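Local structure of GDNF family receptor alpha-3 (Homo sapiens, 2GH0) at residues Leu50-Gln63 with Cys138-Met150. The protein binds the neurotrophic factor artemin at the neuronal surface, which leads to autophosphorylation and activation of the RET receptor. Residues are numbered along the deposited sequence; the frame is centred on the assembly and turned at random.
Sequences LLTFFEKAAEPHAQ and CLRAYLGLIGTAM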
loop_
_atom_site.group_PDB
_atom_site.type_symbol
_atom_site.label_atom_id
_atom_site.label_comp_id
_atom_site.label_asym_id
_atom_site.label_seq_id
_atom_site.Cartn_x
_atom_site.Cartn_y
_atom_site.Cartn_z
ATOM N N LEU C 50 -31.902 -19.305 -1.909
ATOM C CA LEU C 50 -32.978 -19.627 -0.938
ATOM C C LEU C 50 -32.974 -21.112 -0.548
ATOM O O LEU C 50 -33.063 -21.461 0.658
ATOM C CB LEU C 50 -34.375 -19.176 -1.469
ATOM C CG LEU C 50 -34.615 -17.654 -1.415
ATOM C CD1 LEU C 50 -35.830 -17.355 -2.225
ATOM C CD2 LEU C 50 -34.846 -17.148 0.034
ATOM N N LEU C 51 -32.864 -21.982 -1.539
ATOM C CA LEU C 51 -32.851 -23.415 -1.281
ATOM C C LEU C 51 -31.681 -23.783 -0.385
ATOM O O LEU C 51 -31.837 -24.551 0.587
ATOM C CB LEU C 51 -32.770 -24.196 -2.590
ATOM C CG LEU C 51 -34.110 -24.329 -3.359
ATOM C CD1 LEU C 51 -33.777 -24.819 -4.743
ATOM C CD2 LEU C 51 -35.079 -25.274 -2.672
ATOM N N THR C 52 -30.526 -23.228 -0.691
ATOM C CA THR C 52 -29.306 -23.483 0.126
ATOM C C THR C 52 -29.497 -22.975 1.529
ATOM O O THR C 52 -29.099 -23.643 2.498
ATOM C CB THR C 52 -28.127 -22.783 -0.488
ATOM O OG1 THR C 52 -27.942 -23.359 -1.788
ATOM C CG2 THR C 52 -26.871 -22.971 0.344
ATOM N N PHE C 53 -30.123 -21.809 1.657
ATOM C CA PHE C 53 -30.281 -21.224 2.991
ATOM C C PHE C 53 -31.072 -22.178 3.884
ATOM O O PHE C 53 -30.689 -22.422 4.993
ATOM C CB PHE C 53 -31.020 -19.847 2.966
ATOM C CG PHE C 53 -31.286 -19.311 4.363
ATOM C CD1 PHE C 53 -30.275 -18.669 5.047
ATOM C CD2 PHE C 53 -32.526 -19.527 4.997
ATOM C CE1 PHE C 53 -30.454 -18.187 6.353
ATOM C CE2 PHE C 53 -32.759 -19.073 6.313
ATOM C CZ PHE C 53 -31.690 -18.401 6.998
ATOM N N PHE C 54 -32.234 -22.662 3.441
ATOM C CA PHE C 54 -33.026 -23.523 4.306
ATOM C C PHE C 54 -32.389 -24.923 4.464
ATOM O O PHE C 54 -32.611 -25.611 5.457
ATOM C CB PHE C 54 -34.493 -23.576 3.797
ATOM C CG PHE C 54 -35.176 -22.299 3.986
ATOM C CD1 PHE C 54 -35.307 -21.389 2.950
ATOM C CD2 PHE C 54 -35.581 -21.949 5.274
ATOM C CE1 PHE C 54 -35.895 -20.151 3.190
ATOM C CE2 PHE C 54 -36.161 -20.731 5.538
ATOM C CZ PHE C 54 -36.299 -19.809 4.525
ATOM N N GLU C 55 -31.648 -25.344 3.469
ATOM C CA GLU C 55 -30.919 -26.565 3.562
ATOM C C GLU C 55 -29.780 -26.554 4.609
ATOM O O GLU C 55 -29.573 -27.565 5.311
ATOM C CB GLU C 55 -30.340 -26.879 2.202
ATOM C CG GLU C 55 -29.655 -28.120 2.163
ATOM C CD GLU C 55 -29.348 -28.524 0.735
ATOM O OE1 GLU C 55 -29.593 -27.700 -0.210
ATOM O OE2 GLU C 55 -28.867 -29.680 0.566
ATOM N N LYS C 56 -29.054 -25.433 4.678
ATOM C CA LYS C 56 -27.807 -25.355 5.431
ATOM C C LYS C 56 -27.931 -24.669 6.803
ATOM O O LYS C 56 -27.199 -25.016 7.726
ATOM C CB LYS C 56 -26.687 -24.722 4.582
ATOM C CG LYS C 56 -26.331 -25.542 3.309
ATOM C CD LYS C 56 -25.942 -26.957 3.625
ATOM C CE LYS C 56 -25.795 -27.845 2.341
ATOM N NZ LYS C 56 -24.921 -29.012 2.694
ATOM N N ALA C 57 -28.850 -23.730 6.947
ATOM C CA ALA C 57 -28.975 -22.962 8.193
ATOM C C ALA C 57 -29.551 -23.876 9.274
ATOM O O ALA C 57 -30.375 -24.728 8.959
ATOM C CB ALA C 57 -29.916 -21.789 7.994
ATOM N N ALA C 58 -29.199 -23.657 10.555
ATOM C CA ALA C 58 -29.822 -24.463 11.626
ATOM C C ALA C 58 -31.328 -24.267 11.570
ATOM O O ALA C 58 -31.771 -23.099 11.365
ATOM C CB ALA C 58 -29.227 -24.057 13.005
ATOM N N GLU C 59 -32.134 -25.340 11.731
ATOM C CA GLU C 59 -33.568 -25.203 11.609
ATOM C C GLU C 59 -34.104 -24.120 12.544
ATOM O O GLU C 59 -34.974 -23.339 12.141
ATOM C CB GLU C 59 -34.347 -26.508 11.830
ATOM C CG GLU C 59 -34.226 -27.516 10.727
ATOM C CD GLU C 59 -34.445 -28.929 11.232
ATOM O OE1 GLU C 59 -35.617 -29.210 11.598
ATOM O OE2 GLU C 59 -33.469 -29.743 11.275
ATOM N N PRO C 60 -33.623 -24.104 13.793
ATOM C CA PRO C 60 -34.204 -23.061 14.637
ATOM C C PRO C 60 -33.906 -21.604 14.165
ATOM O O PRO C 60 -34.706 -20.727 14.409
ATOM C CB PRO C 60 -33.602 -23.362 16.007
ATOM C CG PRO C 60 -33.130 -24.832 15.945
ATOM C CD PRO C 60 -32.661 -24.997 14.541
ATOM N N HIS C 61 -32.714 -21.358 13.598
ATOM C CA HIS C 61 -32.403 -20.040 13.022
ATOM C C HIS C 61 -33.252 -19.726 11.804
ATOM O O HIS C 61 -33.801 -18.635 11.657
ATOM C CB HIS C 61 -30.894 -19.922 12.666
ATOM C CG HIS C 61 -30.010 -19.915 13.870
ATOM N ND1 HIS C 61 -28.872 -20.671 13.961
ATOM C CD2 HIS C 61 -30.116 -19.248 15.044
ATOM C CE1 HIS C 61 -28.309 -20.491 15.151
ATOM N NE2 HIS C 61 -29.057 -19.637 15.831
ATOM N N ALA C 62 -33.382 -20.691 10.938
ATOM C CA ALA C 62 -34.209 -20.484 9.738
ATOM C C ALA C 62 -35.706 -20.238 10.065
ATOM O O ALA C 62 -36.385 -19.352 9.470
ATOM C CB ALA C 62 -33.955 -21.720 8.760
ATOM N N GLN C 63 -36.247 -20.973 11.049
ATOM C CA GLN C 63 -37.665 -20.770 11.474
ATOM C C GLN C 63 -37.862 -19.502 12.258
ATOM O O GLN C 63 -38.904 -18.878 12.159
ATOM C CB GLN C 63 -38.074 -22.002 12.324
ATOM C CG GLN C 63 -38.134 -23.214 11.291
ATOM C CD GLN C 63 -38.448 -24.537 11.899
ATOM O OE1 GLN C 63 -38.855 -24.607 13.051
ATOM N NE2 GLN C 63 -38.273 -25.602 11.118
ATOM N N CYS C 138 -43.473 -31.119 9.775
ATOM C CA CYS C 138 -44.268 -30.283 8.886
ATOM C C CYS C 138 -43.606 -28.939 8.594
ATOM O O CYS C 138 -43.543 -28.545 7.436
ATOM C CB CYS C 138 -45.711 -30.074 9.410
ATOM S SG CYS C 138 -46.632 -28.814 8.479
ATOM N N LEU C 139 -43.056 -28.273 9.612
ATOM C CA LEU C 139 -42.426 -26.970 9.364
ATOM C C LEU C 139 -41.219 -27.101 8.461
ATOM O O LEU C 139 -41.011 -26.284 7.555
ATOM C CB LEU C 139 -42.005 -26.309 10.689
ATOM C CG LEU C 139 -43.237 -25.767 11.471
ATOM C CD1 LEU C 139 -42.695 -24.971 12.705
ATOM C CD2 LEU C 139 -44.380 -24.924 10.725
ATOM N N ARG C 140 -40.452 -28.165 8.682
ATOM C CA ARG C 140 -39.216 -28.378 7.896
ATOM C C ARG C 140 -39.577 -28.663 6.445
ATOM O O ARG C 140 -38.891 -28.206 5.525
ATOM C CB ARG C 140 -38.394 -29.498 8.543
ATOM C CG ARG C 140 -37.272 -30.071 7.673
ATOM C CD ARG C 140 -36.763 -31.381 8.217
ATOM N NE ARG C 140 -36.123 -31.275 9.521
ATOM C CZ ARG C 140 -36.614 -31.772 10.658
ATOM N NH1 ARG C 140 -37.756 -32.453 10.682
ATOM N NH2 ARG C 140 -35.926 -31.623 11.788
ATOM N N ALA C 141 -40.662 -29.395 6.222
ATOM C CA ALA C 141 -41.132 -29.710 4.849
ATOM C C ALA C 141 -41.749 -28.495 4.137
ATOM O O ALA C 141 -41.556 -28.276 2.935
ATOM C CB ALA C 141 -42.154 -30.832 4.901
ATOM N N TYR C 142 -42.488 -27.696 4.890
ATOM C CA TYR C 142 -42.989 -26.394 4.400
ATOM C C TYR C 142 -41.841 -25.475 3.983
ATOM O O TYR C 142 -41.814 -25.000 2.836
ATOM C CB TYR C 142 -43.839 -25.718 5.480
ATOM C CG TYR C 142 -44.338 -24.331 5.061
ATOM C CD1 TYR C 142 -45.413 -24.177 4.187
ATOM C CD2 TYR C 142 -43.718 -23.181 5.542
ATOM C CE1 TYR C 142 -45.868 -22.892 3.814
ATOM C CE2 TYR C 142 -44.169 -21.881 5.162
ATOM C CZ TYR C 142 -45.237 -21.770 4.268
ATOM O OH TYR C 142 -45.563 -20.459 3.898
ATOM N N LEU C 143 -40.854 -25.264 4.867
ATOM C CA LEU C 143 -39.717 -24.410 4.519
ATOM C C LEU C 143 -38.865 -24.967 3.398
ATOM O O LEU C 143 -38.313 -24.212 2.599
ATOM C CB LEU C 143 -38.855 -24.007 5.748
ATOM C CG LEU C 143 -39.624 -23.339 6.932
ATOM C CD1 LEU C 143 -38.575 -23.011 7.945
ATOM C CD2 LEU C 143 -40.268 -22.101 6.491
ATOM N N GLY C 144 -38.830 -26.279 3.290
ATOM C CA GLY C 144 -38.204 -27.003 2.157
ATOM C C GLY C 144 -38.794 -26.742 0.769
ATOM O O GLY C 144 -38.200 -27.131 -0.245
ATOM N N LEU C 145 -39.916 -26.022 0.689
ATOM C CA LEU C 145 -40.479 -25.658 -0.639
ATOM C C LEU C 145 -39.996 -24.264 -1.101
ATOM O O LEU C 145 -40.106 -23.941 -2.282
ATOM C CB LEU C 145 -42.041 -25.760 -0.640
ATOM C CG LEU C 145 -42.562 -27.206 -0.746
ATOM C CD1 LEU C 145 -44.028 -27.204 -0.360
ATOM C CD2 LEU C 145 -42.385 -27.737 -2.134
ATOM N N ILE C 146 -39.343 -23.515 -0.204
ATOM C CA ILE C 146 -38.924 -22.152 -0.506
ATOM C C ILE C 146 -37.691 -22.154 -1.390
ATOM O O ILE C 146 -36.688 -22.807 -1.069
ATOM C CB ILE C 146 -38.751 -21.335 0.776
ATOM C CG1 ILE C 146 -40.070 -21.222 1.443
ATOM C CG2 ILE C 146 -38.412 -19.872 0.470
ATOM C CD1 ILE C 146 -40.012 -20.673 2.767
ATOM N N GLY C 147 -37.812 -21.529 -2.572
ATOM C CA GLY C 147 -36.785 -21.671 -3.618
ATOM C C GLY C 147 -37.161 -22.671 -4.733
ATOM O O GLY C 147 -36.415 -22.807 -5.730
ATOM N N THR C 148 -38.263 -23.398 -4.576
ATOM C CA THR C 148 -38.749 -24.268 -5.663
ATOM C C THR C 148 -39.778 -23.507 -6.506
ATOM O O THR C 148 -40.131 -22.366 -6.194
ATOM C CB THR C 148 -39.432 -25.538 -5.134
ATOM O OG1 THR C 148 -40.671 -25.180 -4.465
ATOM C CG2 THR C 148 -38.513 -26.366 -4.212
ATOM N N ALA C 149 -40.290 -24.135 -7.560
ATOM C CA ALA C 149 -41.418 -23.559 -8.280
ATOM C C ALA C 149 -42.637 -23.396 -7.363
ATOM O O ALA C 149 -43.480 -22.520 -7.606
ATOM C CB ALA C 149 -41.794 -24.411 -9.531
ATOM N N MET C 150 -42.748 -24.211 -6.311
ATOM C CA MET C 150 -43.890 -24.118 -5.422
ATOM C C MET C 150 -43.573 -23.325 -4.180
ATOM O O MET C 150 -43.920 -23.790 -3.094
ATOM C CB MET C 150 -44.334 -25.507 -4.943
ATOM C CG MET C 150 -44.682 -26.496 -6.054
ATOM S SD MET C 150 -46.223 -26.165 -6.832
ATOM C CE MET C 150 -47.426 -27.050 -5.899
#
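Leu51 and Gly147 bring the two backbones closest, their CA atoms 4.9 Å apart, while helix 59-63 crosses helix 138-143 at 64° with the axes 11.3 Å apart. At the close point Leu51 straddles the turn Leu145-Thr148: CD1 lies by Gly147 O, and CD2 sits 3.4 Å from Ile146 O. Gly147, at a positive phi, could hardly carry a side chain, because a CB would run into Leu51 CG and jam against Ile146 O. Thr148 braces this turn, its OG1 donating to Leu145 O and accepting from Met150 N in an ST turn. The Phe54 ring is sandwiched: Phe53 CD2 lies over the centre of one face, and from the other side, obliquely, Ile146 CG2 meets CE1 at 3.7 Å and Leu143 CB meets CD2 at 3.9 Å. An alanine here would remove the ring and is likely to open a gap between Phe53 and the Leu143-Ile146 pair. Leu143 CD1 reaches on to Gln63 CG, 3.4 Å away. On the outer side Arg140, CG anti to its backbone N (chi1 166°) and the chain bent at chi3, forms a salt bridge with Glu59, whose OE1 lies over one guanidinium face near NH2 and OE2 at the edge, the two planes 72° apart. Leu66 also touches Phe54, Leu143 and Ile146. Helices 43-56 and 59-66 of one mainly helical, disulfide-rich GDNF/GAS1 domain thus meet the end of helix 135-143 and its following turns in the other, joining the two held in this receptor fragment.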